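PDB 6L85: phosphate transporter, which probably imports phosphate across the cell membrane, coupling its uptake to sodium ions, as a bacterial relative of the human SLC20 carriers. Local coordinates for residues D22-I36 with K240-H254. Numbering follows the deposited sequence.
With NA (sodium ion), chain S; NA (sodium ion), chain Q.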
ATOM      1  N   ASP B  22     -22.737  -1.741  -0.785  1.00 37.15           N
ATOM      2  CA  ASP B  22     -21.969  -1.860   0.442  1.00 33.83           C
ATOM      3  C   ASP B  22     -21.019  -0.708   0.737  1.00 37.70           C
ATOM      4  O   ASP B  22     -20.430  -0.712   1.826  1.00 37.90           O
ATOM      5  CB  ASP B  22     -21.142  -3.152   0.428  1.00 37.21           C
ATOM      6  CG  ASP B  22     -21.992  -4.414   0.590  1.00 38.91           C
ATOM      7  OD1 ASP B  22     -23.220  -4.314   0.718  1.00 38.33           O
ATOM      8  OD2 ASP B  22     -21.417  -5.511   0.573  1.00 37.81           O
ATOM      9  N   VAL B  23     -20.806   0.253  -0.179  1.00 34.82           N
ATOM     10  CA  VAL B  23     -19.888   1.334   0.205  1.00 34.63           C
ATOM     11  C   VAL B  23     -20.348   2.021   1.498  1.00 39.38           C
ATOM     12  O   VAL B  23     -19.513   2.379   2.352  1.00 40.45           O
ATOM     13  CB  VAL B  23     -19.682   2.328  -0.964  1.00 41.00           C
ATOM     14  CG1 VAL B  23     -20.986   2.993  -1.386  1.00 39.29           C
ATOM     15  CG2 VAL B  23     -18.599   3.364  -0.608  1.00 42.49           C
ATOM     16  N   ALA B  24     -21.666   2.115   1.716  1.00 39.52           N
ATOM     17  CA  ALA B  24     -22.197   2.651   2.978  1.00 41.55           C
ATOM     18  C   ALA B  24     -21.585   1.979   4.203  1.00 42.56           C
ATOM     19  O   ALA B  24     -21.304   2.661   5.201  1.00 41.40           O
ATOM     20  CB  ALA B  24     -23.720   2.512   3.025  1.00 43.63           C
ATOM     21  N   ASN B  25     -21.333   0.658   4.133  1.00 34.52           N
ATOM     22  CA  ASN B  25     -20.848  -0.081   5.305  1.00 40.63           C
ATOM     23  C   ASN B  25     -19.499   0.439   5.797  1.00 40.37           C
ATOM     24  O   ASN B  25     -19.144   0.241   6.968  1.00 40.51           O
ATOM     25  CB  ASN B  25     -20.689  -1.584   5.007  1.00 37.28           C
ATOM     26  CG  ASN B  25     -21.980  -2.269   4.546  1.00 39.64           C
ATOM     27  OD1 ASN B  25     -23.045  -1.653   4.412  1.00 36.94           O
ATOM     28  ND2 ASN B  25     -21.869  -3.570   4.283  1.00 37.81           N
ATOM     29  N   SER B  26     -18.693   1.012   4.909  1.00 38.69           N
ATOM     30  CA  SER B  26     -17.410   1.548   5.334  1.00 42.02           C
ATOM     31  C   SER B  26     -17.402   3.063   5.447  1.00 36.64           C
ATOM     32  O   SER B  26     -16.744   3.591   6.348  1.00 37.53           O
ATOM     33  CB  SER B  26     -16.293   1.115   4.375  1.00 39.59           C
ATOM     34  OG  SER B  26     -16.483   1.645   3.083  1.00 38.59           O
ATOM     35  N   MET B  27     -18.136   3.775   4.585  1.00 33.84           N
ATOM     36  CA  MET B  27     -17.991   5.226   4.514  1.00 41.03           C
ATOM     37  C   MET B  27     -19.118   6.021   5.176  1.00 43.31           C
ATOM     38  O   MET B  27     -18.961   7.235   5.322  1.00 42.22           O
ATOM     39  CB  MET B  27     -17.856   5.682   3.049  1.00 40.99           C
ATOM     40  CG  MET B  27     -16.538   5.238   2.385  1.00 40.54           C
ATOM     41  SD  MET B  27     -15.052   5.919   3.195  1.00 49.67           S
ATOM     42  CE  MET B  27     -13.765   5.067   2.298  1.00 45.61           C
ATOM     43  N   ALA B  28     -20.236   5.400   5.587  1.00 44.53           N
ATOM     44  CA  ALA B  28     -21.333   6.186   6.144  1.00 45.45           C
ATOM     45  C   ALA B  28     -20.942   6.862   7.456  1.00 44.87           C
ATOM     46  O   ALA B  28     -21.411   7.961   7.732  1.00 45.76           O
ATOM     47  CB  ALA B  28     -22.573   5.310   6.346  1.00 48.08           C
ATOM     48  N   THR B  29     -20.099   6.233   8.275  1.00 41.62           N
ATOM     49  CA  THR B  29     -19.636   6.895   9.492  1.00 43.81           C
ATOM     50  C   THR B  29     -18.916   8.204   9.163  1.00 47.73           C
ATOM     51  O   THR B  29     -19.225   9.254   9.738  1.00 45.26           O
ATOM     52  CB  THR B  29     -18.718   5.964  10.292  1.00 43.15           C
ATOM     53  OG1 THR B  29     -17.716   5.424   9.426  1.00 48.22           O
ATOM     54  CG2 THR B  29     -19.516   4.797  10.911  1.00 45.22           C
ATOM     55  N   ALA B  30     -17.956   8.156   8.228  1.00 42.63           N
ATOM     56  CA  ALA B  30     -17.161   9.331   7.878  1.00 48.02           C
ATOM     57  C   ALA B  30     -18.006  10.381   7.169  1.00 43.85           C
ATOM     58  O   ALA B  30     -17.827  11.580   7.394  1.00 43.17           O
ATOM     59  CB  ALA B  30     -15.964   8.930   6.994  1.00 41.70           C
ATOM     60  N   VAL B  31     -18.925   9.946   6.302  1.00 43.75           N
ATOM     61  CA  VAL B  31     -19.771  10.889   5.582  1.00 46.11           C
ATOM     62  C   VAL B  31     -20.784  11.538   6.521  1.00 50.58           C
ATOM     63  O   VAL B  31     -21.068  12.734   6.409  1.00 51.21           O
ATOM     64  CB  VAL B  31     -20.472  10.192   4.406  1.00 44.22           C
ATOM     65  CG1 VAL B  31     -21.589  11.081   3.892  1.00 41.87           C
ATOM     66  CG2 VAL B  31     -19.483   9.881   3.293  1.00 46.89           C
ATOM     67  N   GLY B  32     -21.336  10.764   7.462  1.00 46.17           N
ATOM     68  CA  GLY B  32     -22.355  11.283   8.354  1.00 52.71           C
ATOM     69  C   GLY B  32     -21.819  12.261   9.381  1.00 56.45           C
ATOM     70  O   GLY B  32     -22.537  13.167   9.807  1.00 57.14           O
ATOM     71  N   ALA B  33     -20.576  12.074   9.819  1.00 53.38           N
ATOM     72  CA  ALA B  33     -19.912  13.059  10.656  1.00 50.67           C
ATOM     73  C   ALA B  33     -19.377  14.243   9.847  1.00 51.62           C
ATOM     74  O   ALA B  33     -18.716  15.115  10.416  1.00 52.19           O
ATOM     75  CB  ALA B  33     -18.769  12.391  11.426  1.00 42.36           C
ATOM     76  N   ARG B  34     -19.633  14.263   8.539  1.00 47.33           N
ATOM     77  CA  ARG B  34     -19.101  15.233   7.575  1.00 53.82           C
ATOM     78  C   ARG B  34     -17.572  15.310   7.595  1.00 52.48           C
ATOM     79  O   ARG B  34     -16.993  16.319   7.186  1.00 53.20           O
ATOM     80  CB  ARG B  34     -19.706  16.639   7.767  1.00 53.25           C
ATOM     81  CG  ARG B  34     -21.190  16.661   8.149  1.00 65.05           C
ATOM     82  CD  ARG B  34     -22.114  16.565   6.931  1.00 72.57           C
ATOM     83  NE  ARG B  34     -23.411  15.961   7.270  1.00 80.81           N
ATOM     84  CZ  ARG B  34     -24.071  15.080   6.510  1.00 79.85           C
ATOM     85  NH1 ARG B  34     -23.571  14.668   5.346  1.00 71.45           N
ATOM     86  NH2 ARG B  34     -25.242  14.602   6.920  1.00 81.92           N
ATOM     87  N   ALA B  35     -16.884  14.251   8.027  1.00 51.32           N
ATOM     88  CA  ALA B  35     -15.426  14.261   7.933  1.00 46.17           C
ATOM     89  C   ALA B  35     -14.955  14.283   6.479  1.00 49.91           C
ATOM     90  O   ALA B  35     -13.827  14.711   6.200  1.00 47.83           O
ATOM     91  CB  ALA B  35     -14.832  13.059   8.663  1.00 40.86           C
ATOM     92  N   ILE B  36     -15.793  13.820   5.544  1.00 47.21           N
ATOM     93  CA  ILE B  36     -15.478  13.828   4.120  1.00 43.16           C
ATOM     94  C   ILE B  36     -16.794  13.929   3.359  1.00 42.94           C
ATOM     95  O   ILE B  36     -17.869  13.647   3.895  1.00 46.35           O
ATOM     96  CB  ILE B  36     -14.681  12.571   3.653  1.00 49.62           C
ATOM     97  CG1 ILE B  36     -15.380  11.260   4.050  1.00 44.46           C
ATOM     98  CG2 ILE B  36     -13.252  12.556   4.185  1.00 44.70           C
ATOM     99  CD1 ILE B  36     -14.672  10.053   3.489  1.00 43.81           C
ATOM    100  N   LYS B 240     -12.528  12.701  14.647  1.00 44.50           N
ATOM    101  CA  LYS B 240     -13.187  12.997  13.382  1.00 47.36           C
ATOM    102  C   LYS B 240     -12.241  12.794  12.214  1.00 46.90           C
ATOM    103  O   LYS B 240     -12.643  12.310  11.148  1.00 44.78           O
ATOM    104  CB  LYS B 240     -13.696  14.432  13.385  1.00 42.63           C
ATOM    105  CG  LYS B 240     -14.237  14.880  12.059  1.00 48.17           C
ATOM    106  CD  LYS B 240     -14.568  16.350  12.091  1.00 51.94           C
ATOM    107  CE  LYS B 240     -15.711  16.664  11.159  1.00 55.41           C
ATOM    108  NZ  LYS B 240     -15.934  18.137  11.117  1.00 60.92           N
ATOM    109  N   ARG B 241     -10.984  13.186  12.390  1.00 44.47           N
ATOM    110  CA  ARG B 241     -10.039  12.946  11.309  1.00 44.68           C
ATOM    111  C   ARG B 241      -9.602  11.480  11.253  1.00 45.77           C
ATOM    112  O   ARG B 241      -9.478  10.917  10.161  1.00 42.99           O
ATOM    113  CB  ARG B 241      -8.850  13.891  11.441  1.00 54.28           C
ATOM    114  CG  ARG B 241      -9.244  15.377  11.246  1.00 61.66           C
ATOM    115  CD  ARG B 241      -9.447  15.721   9.761  1.00 63.47           C
ATOM    116  NE  ARG B 241      -8.389  15.157   8.920  1.00 71.61           N
ATOM    117  CZ  ARG B 241      -8.367  15.222   7.586  1.00 77.81           C
ATOM    118  NH1 ARG B 241      -9.354  15.826   6.931  1.00 73.07           N
ATOM    119  NH2 ARG B 241      -7.360  14.677   6.904  1.00 75.35           N
ATOM    120  N   ALA B 242      -9.400  10.836  12.408  1.00 40.67           N
ATOM    121  CA  ALA B 242      -8.908   9.458  12.437  1.00 43.94           C
ATOM    122  C   ALA B 242      -9.941   8.445  11.941  1.00 43.21           C
ATOM    123  O   ALA B 242      -9.573   7.350  11.468  1.00 40.78           O
ATOM    124  CB  ALA B 242      -8.472   9.110  13.860  1.00 42.21           C
ATOM    125  N   GLN B 243     -11.229   8.777  12.038  1.00 40.45           N
ATOM    126  CA  GLN B 243     -12.244   7.855  11.558  1.00 43.96           C
ATOM    127  C   GLN B 243     -12.303   7.818  10.034  1.00 41.10           C
ATOM    128  O   GLN B 243     -12.906   6.909   9.467  1.00 40.75           O
ATOM    129  CB  GLN B 243     -13.609   8.178  12.194  1.00 40.90           C
ATOM    130  CG  GLN B 243     -14.390   9.315  11.588  1.00 44.64           C
ATOM    131  CD  GLN B 243     -15.879   9.006  11.568  1.00 53.19           C
ATOM    132  OE1 GLN B 243     -16.327   8.147  10.807  1.00 58.73           O
ATOM    133  NE2 GLN B 243     -16.651   9.690  12.409  1.00 51.87           N
ATOM    134  N   ILE B 244     -11.593   8.711   9.352  1.00 43.66           N
ATOM    135  CA  ILE B 244     -11.369   8.522   7.923  1.00 40.50           C
ATOM    136  C   ILE B 244     -10.462   7.315   7.693  1.00 40.30           C
ATOM    137  O   ILE B 244     -10.717   6.469   6.819  1.00 43.10           O
ATOM    138  CB  ILE B 244     -10.781   9.806   7.307  1.00 40.71           C
ATOM    139  CG1 ILE B 244     -11.730  10.971   7.563  1.00 41.94           C
ATOM    140  CG2 ILE B 244     -10.520   9.634   5.783  1.00 40.47           C
ATOM    141  CD1 ILE B 244     -11.164  12.331   7.158  1.00 46.30           C
ATOM    142  N   LEU B 245      -9.381   7.224   8.471  1.00 37.34           N
ATOM    143  CA  LEU B 245      -8.483   6.084   8.362  1.00 41.74           C
ATOM    144  C   LEU B 245      -9.236   4.800   8.662  1.00 43.10           C
ATOM    145  O   LEU B 245      -9.097   3.784   7.961  1.00 34.79           O
ATOM    146  CB  LEU B 245      -7.309   6.251   9.334  1.00 40.50           C
ATOM    147  CG  LEU B 245      -6.344   7.417   9.069  1.00 48.33           C
ATOM    148  CD1 LEU B 245      -5.176   7.378  10.053  1.00 49.64           C
ATOM    149  CD2 LEU B 245      -5.834   7.378   7.637  1.00 53.60           C
ATOM    150  N   THR B 246     -10.040   4.839   9.716  1.00 37.05           N
ATOM    151  CA  THR B 246     -10.762   3.638  10.111  1.00 39.32           C
ATOM    152  C   THR B 246     -11.838   3.269   9.072  1.00 36.96           C
ATOM    153  O   THR B 246     -12.122   2.080   8.854  1.00 37.71           O
ATOM    154  CB  THR B 246     -11.277   3.866  11.545  1.00 42.20           C
ATOM    155  OG1 THR B 246     -11.418   2.615  12.203  1.00 55.93           O
ATOM    156  CG2 THR B 246     -12.575   4.641  11.575  1.00 40.34           C
ATOM    157  N   SER B 247     -12.364   4.256   8.335  1.00 36.07           N
ATOM    158  CA  SER B 247     -13.246   3.931   7.216  1.00 40.14           C
ATOM    159  C   SER B 247     -12.482   3.225   6.094  1.00 42.79           C
ATOM    160  O   SER B 247     -13.017   2.308   5.446  1.00 40.04           O
ATOM    161  CB  SER B 247     -13.909   5.199   6.686  1.00 41.38           C
ATOM    162  OG  SER B 247     -15.134   5.435   7.349  1.00 47.75           O
ATOM    163  N   CYS B 248     -11.239   3.654   5.839  1.00 36.79           N
ATOM    164  CA  CYS B 248     -10.397   2.951   4.868  1.00 37.04           C
ATOM    165  C   CYS B 248     -10.183   1.505   5.289  1.00 34.88           C
ATOM    166  O   CYS B 248     -10.179   0.588   4.454  1.00 34.12           O
ATOM    167  CB  CYS B 248      -9.026   3.629   4.736  1.00 36.45           C
ATOM    168  SG  CYS B 248      -9.014   5.298   4.088  1.00 42.69           S
ATOM    169  N   TYR B 249      -9.911   1.308   6.575  1.00 33.41           N
ATOM    170  CA  TYR B 249      -9.727  -0.029   7.123  1.00 37.78           C
ATOM    171  C   TYR B 249     -10.956  -0.901   6.835  1.00 38.17           C
ATOM    172  O   TYR B 249     -10.831  -2.051   6.368  1.00 38.92           O
ATOM    173  CB  TYR B 249      -9.441   0.108   8.624  1.00 36.34           C
ATOM    174  CG  TYR B 249      -9.098  -1.154   9.393  1.00 41.14           C
ATOM    175  CD1 TYR B 249      -8.488  -2.246   8.785  1.00 37.31           C
ATOM    176  CD2 TYR B 249      -9.384  -1.239  10.752  1.00 41.15           C
ATOM    177  CE1 TYR B 249      -8.172  -3.383   9.516  1.00 36.94           C
ATOM    178  CE2 TYR B 249      -9.088  -2.373  11.488  1.00 42.26           C
ATOM    179  CZ  TYR B 249      -8.474  -3.446  10.864  1.00 44.26           C
ATOM    180  OH  TYR B 249      -8.174  -4.574  11.605  1.00 47.11           O
ATOM    181  N   VAL B 250     -12.159  -0.335   7.017  1.00 33.70           N
ATOM    182  CA  VAL B 250     -13.353  -1.128   6.709  1.00 39.56           C
ATOM    183  C   VAL B 250     -13.434  -1.436   5.216  1.00 33.73           C
ATOM    184  O   VAL B 250     -13.759  -2.561   4.831  1.00 35.83           O
ATOM    185  CB  VAL B 250     -14.652  -0.454   7.206  1.00 41.97           C
ATOM    186  CG1 VAL B 250     -15.849  -1.369   6.936  1.00 36.89           C
ATOM    187  CG2 VAL B 250     -14.584  -0.173   8.679  1.00 37.67           C
ATOM    188  N   SER B 251     -13.159  -0.445   4.362  1.00 33.39           N
ATOM    189  CA  SER B 251     -13.192  -0.629   2.907  1.00 34.76           C
ATOM    190  C   SER B 251     -12.290  -1.767   2.445  1.00 33.34           C
ATOM    191  O   SER B 251     -12.665  -2.580   1.588  1.00 32.42           O
ATOM    192  CB  SER B 251     -12.743   0.656   2.219  1.00 37.96           C
ATOM    193  OG  SER B 251     -13.844   1.457   1.889  1.00 48.86           O
ATOM    194  N   PHE B 252     -11.056  -1.771   2.951  1.00 33.91           N
ATOM    195  CA  PHE B 252     -10.097  -2.823   2.659  1.00 31.99           C
ATOM    196  C   PHE B 252     -10.654  -4.183   3.057  1.00 32.90           C
ATOM    197  O   PHE B 252     -10.617  -5.144   2.271  1.00 35.29           O
ATOM    198  CB  PHE B 252      -8.796  -2.521   3.416  1.00 31.96           C
ATOM    199  CG  PHE B 252      -7.700  -3.539   3.209  1.00 34.44           C
ATOM    200  CD1 PHE B 252      -7.650  -4.700   3.974  1.00 34.25           C
ATOM    201  CD2 PHE B 252      -6.702  -3.320   2.268  1.00 34.74           C
ATOM    202  CE1 PHE B 252      -6.635  -5.639   3.794  1.00 34.85           C
ATOM    203  CE2 PHE B 252      -5.672  -4.257   2.082  1.00 31.41           C
ATOM    204  CZ  PHE B 252      -5.644  -5.410   2.847  1.00 40.55           C
ATOM    205  N   SER B 253     -11.159  -4.283   4.294  1.00 32.46           N
ATOM    206  CA  SER B 253     -11.634  -5.575   4.777  1.00 34.64           C
ATOM    207  C   SER B 253     -12.885  -6.007   4.020  1.00 30.06           C
ATOM    208  O   SER B 253     -13.104  -7.199   3.796  1.00 30.06           O
ATOM    209  CB  SER B 253     -11.881  -5.497   6.281  1.00 31.61           C
ATOM    210  OG  SER B 253     -13.095  -4.831   6.514  1.00 41.63           O
ATOM    211  N   HIS B 254     -13.655  -5.041   3.534  1.00 31.71           N
ATOM    212  CA  HIS B 254     -14.825  -5.361   2.734  1.00 33.01           C
ATOM    213  C   HIS B 254     -14.423  -5.960   1.389  1.00 35.93           C
ATOM    214  O   HIS B 254     -14.999  -6.968   0.955  1.00 36.81           O
ATOM    215  CB  HIS B 254     -15.691  -4.120   2.523  1.00 31.21           C
ATOM    216  CG  HIS B 254     -16.846  -4.390   1.629  1.00 35.22           C
ATOM    217  ND1 HIS B 254     -16.796  -4.177   0.273  1.00 36.00           N
ATOM    218  CD2 HIS B 254     -18.055  -4.946   1.881  1.00 35.79           C
ATOM    219  CE1 HIS B 254     -17.931  -4.572  -0.278  1.00 40.96           C
ATOM    220  NE2 HIS B 254     -18.707  -5.059   0.678  1.00 35.68           N
TER
HETATM  221 NA    NA S 504     -15.248   6.319   9.594  1.00 51.35          NA
HETATM  222 NA    NA Q 502     -25.072  -4.419   2.086  1.00 38.80          NA
HETATM  223  O   HOH W   1     -25.064  -2.137   2.767  1.00 37.30           O
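S26, M27, T29 and A30 of 22-36 close around S247 of 240-254, a knob in their hole, in a buried, largely polar helix-helix contact where the end of helix 2-32 meets helix 231-258: the axes of 22-32 and 240-254 approach to 8.0 Å and run antiparallel, at 179°. S247 OG donates to S26 O at 2.6 Å (C=O...donor angle 154°), a carbonyl available because A30 N, at the helix kink, makes no bond to it. S247 OG also binds a sodium ion at 2.4 Å, tying the kink to the metal. T29 OG1 is a ligand from the facing helix, while Q243 chelates the sodium through its backbone O and OE1, each 2.4 Å from the ion. D327 of helix 320-339 completes this interhelical sodium site, consistent with sodium-coupled transport. The Q243 chain bends about CB-CG and the amide is rotated so that OE1 faces the ion, leaving NE2 to bond N320 OD1. One turn beyond S247, S251 OG donates to S26 OG at 2.9 Å, and V250 CG1 packs on S26 CB. Farther along, H254 NE2 donates to the anti lone pair of D22 OD2 at 2.7 Å, with carboxylate and ring planes 82° apart; E49 holds the ring's ND1, while D22 OD1 binds a second sodium. Past the Schellman motif at R34, I244 CD1 meets I36 CG2 at 3.6 Å.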